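Local coordinates for KaiC domain-containing protein (Pyrococcus horikoshii, PDB 2ZTS), which probably binds ATP as a KaiC-like P-loop protein, and holds ADP and magnesium in the crystal, at residues 61-66 with 137-142. Residues are numbered along the deposited sequence; the frame is centred on the assembly and turned at random.
Sequences PGVFVT and KRLVID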
loop_
_atom_site.group_PDB
_atom_site.type_symbol
_atom_site.label_atom_id
_atom_site.label_comp_id
_atom_site.label_asym_id
_atom_site.label_seq_id
_atom_site.Cartn_x
_atom_site.Cartn_y
_atom_site.Cartn_z
ATOM N N PRO C 61 -13.461 -39.796 17.134
ATOM C CA PRO C 61 -13.579 -39.784 15.665
ATOM C C PRO C 61 -13.357 -38.383 15.112
ATOM O O PRO C 61 -13.754 -37.433 15.776
ATOM C CB PRO C 61 -15.023 -40.255 15.397
ATOM C CG PRO C 61 -15.523 -40.871 16.756
ATOM C CD PRO C 61 -14.730 -40.129 17.817
ATOM N N GLY C 62 -12.750 -38.271 13.935
ATOM C CA GLY C 62 -12.451 -36.997 13.310
ATOM C C GLY C 62 -12.696 -36.897 11.822
ATOM O O GLY C 62 -12.563 -37.864 11.067
ATOM N N VAL C 63 -13.091 -35.710 11.389
ATOM C CA VAL C 63 -13.284 -35.427 9.993
ATOM C C VAL C 63 -12.218 -34.415 9.495
ATOM O O VAL C 63 -12.155 -33.309 9.968
ATOM C CB VAL C 63 -14.684 -34.904 9.717
ATOM C CG1 VAL C 63 -14.843 -34.590 8.265
ATOM C CG2 VAL C 63 -15.754 -35.916 10.175
ATOM N N PHE C 64 -11.433 -34.802 8.511
ATOM C CA PHE C 64 -10.506 -33.913 7.886
ATOM C C PHE C 64 -11.068 -33.527 6.553
ATOM O O PHE C 64 -11.172 -34.359 5.639
ATOM C CB PHE C 64 -9.165 -34.605 7.782
ATOM C CG PHE C 64 -8.014 -33.690 7.443
ATOM C CD1 PHE C 64 -7.037 -33.452 8.369
ATOM C CD2 PHE C 64 -7.888 -33.130 6.158
ATOM C CE1 PHE C 64 -5.977 -32.597 8.084
ATOM C CE2 PHE C 64 -6.821 -32.283 5.849
ATOM C CZ PHE C 64 -5.843 -32.030 6.829
ATOM N N VAL C 65 -11.458 -32.256 6.422
ATOM C CA VAL C 65 -11.985 -31.755 5.159
ATOM C C VAL C 65 -10.811 -31.089 4.468
ATOM O O VAL C 65 -10.162 -30.258 5.088
ATOM C CB VAL C 65 -13.040 -30.721 5.386
ATOM C CG1 VAL C 65 -13.544 -30.143 4.104
ATOM C CG2 VAL C 65 -14.175 -31.264 6.297
ATOM N N THR C 66 -10.537 -31.437 3.203
ATOM C CA THR C 66 -9.532 -30.771 2.431
ATOM C C THR C 66 -9.930 -30.380 1.013
ATOM O O THR C 66 -10.486 -31.162 0.276
ATOM C CB THR C 66 -8.216 -31.612 2.451
ATOM O OG1 THR C 66 -7.263 -31.066 1.527
ATOM C CG2 THR C 66 -8.417 -33.056 2.084
ATOM N N LYS C 137 -15.905 -35.939 17.057
ATOM C CA LYS C 137 -15.678 -34.907 18.031
ATOM C C LYS C 137 -14.632 -33.864 17.503
ATOM O O LYS C 137 -14.450 -32.838 18.137
ATOM C CB LYS C 137 -15.277 -35.519 19.385
ATOM C CG LYS C 137 -16.425 -36.228 20.147
ATOM C CD LYS C 137 -15.880 -37.316 21.043
ATOM C CE LYS C 137 -16.788 -37.693 22.252
ATOM N NZ LYS C 137 -15.917 -38.035 23.456
ATOM N N ARG C 138 -13.975 -34.136 16.373
ATOM C CA ARG C 138 -12.893 -33.304 15.863
ATOM C C ARG C 138 -13.131 -33.006 14.389
ATOM O O ARG C 138 -13.636 -33.852 13.653
ATOM C CB ARG C 138 -11.582 -34.023 16.053
ATOM C CG ARG C 138 -11.049 -34.008 17.455
ATOM C CD ARG C 138 -9.676 -34.626 17.604
ATOM N NE ARG C 138 -9.491 -34.992 19.005
ATOM C CZ ARG C 138 -8.386 -34.848 19.710
ATOM N NH1 ARG C 138 -7.279 -34.386 19.180
ATOM N NH2 ARG C 138 -8.375 -35.198 20.997
ATOM N N LEU C 139 -12.798 -31.805 13.953
ATOM C CA LEU C 139 -13.046 -31.379 12.567
ATOM C C LEU C 139 -11.897 -30.476 12.086
ATOM O O LEU C 139 -11.428 -29.654 12.842
ATOM C CB LEU C 139 -14.391 -30.646 12.469
ATOM C CG LEU C 139 -14.723 -30.019 11.099
ATOM C CD1 LEU C 139 -14.783 -31.030 9.965
ATOM C CD2 LEU C 139 -16.052 -29.230 11.213
ATOM N N VAL C 140 -11.466 -30.632 10.857
ATOM C CA VAL C 140 -10.454 -29.756 10.237
ATOM C C VAL C 140 -10.995 -29.319 8.884
ATOM O O VAL C 140 -11.559 -30.134 8.176
ATOM C CB VAL C 140 -9.129 -30.503 10.024
ATOM C CG1 VAL C 140 -8.230 -29.786 9.039
ATOM C CG2 VAL C 140 -8.411 -30.683 11.341
ATOM N N ILE C 141 -10.858 -28.039 8.559
ATOM C CA ILE C 141 -11.080 -27.530 7.222
ATOM C C ILE C 141 -9.773 -26.891 6.808
ATOM O O ILE C 141 -9.376 -25.842 7.305
ATOM C CB ILE C 141 -12.267 -26.540 7.176
ATOM C CG1 ILE C 141 -13.550 -27.243 7.751
ATOM C CG2 ILE C 141 -12.457 -25.991 5.751
ATOM C CD1 ILE C 141 -14.847 -26.471 7.595
ATOM N N ASP C 142 -9.077 -27.605 5.945
ATOM C CA ASP C 142 -7.847 -27.168 5.336
ATOM C C ASP C 142 -8.180 -26.921 3.883
ATOM O O ASP C 142 -8.220 -27.841 3.148
ATOM C CB ASP C 142 -6.827 -28.288 5.475
ATOM C CG ASP C 142 -5.424 -27.843 5.185
ATOM O OD1 ASP C 142 -4.585 -28.754 4.919
ATOM O OD2 ASP C 142 -5.068 -26.624 5.271
HETATM O O HOH W 1 -4.886 -30.833 3.049
#
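F64 and V140 meet across two parallel strands, 62-66 and 138-142, of a mixed β-sheet, on the face that also carries R138, T66 and D142. V140 sets CG1 over one face of the F64 ring, 3.9 Å from the ring centroid and displaced toward the rim on the CE1 side, a CH-pi contact. F64 CG is anti to its backbone N (chi1 -166°), as is V140 CG1 (chi1 163°), which brings phenyl and methyl together. A branched valine suits the place, offering a methyl from a short, stiff side chain. D142 runs alongside F64 with its carboxylate plane turned 84° from the ring, and OD1 comes near the ring edge at CZ (4.0 Å). One water accepts from T66 OG1 and donates to D142 OD1, 2.8 Å from each; T66 OG1 also bonds E69 N. D142 OD1 also bonds T44, the Walker A threonine that binds magnesium, and OD2 bonds T178. D142 belongs to the magnesium site, yet here its side chain stays about 4 Å from the ion, consistent with a Walker B aspartate closing a hydrophobic strand.

On the opposite face, β-branched V63, V65 and I141 suit a strand, while longer L139 reaches both valines with CD1, meeting V65 CG2 at 3.7 Å. Backbone bonds alternate: V63 N to R138 O, V140 N to V63 O (2.9 Å), V65 N to V140 O and D142 N to V65 O. P61 O opens the ladder by accepting from K137 N.

Strand 62-66 is flanked by 94-97, and 138-142 by 174-179. F64 and V140 lie against helix 43-58, which begins within the P-loop, whereas V63 and V65 face helix 120-134 and L139 and I141 face helix 157-171.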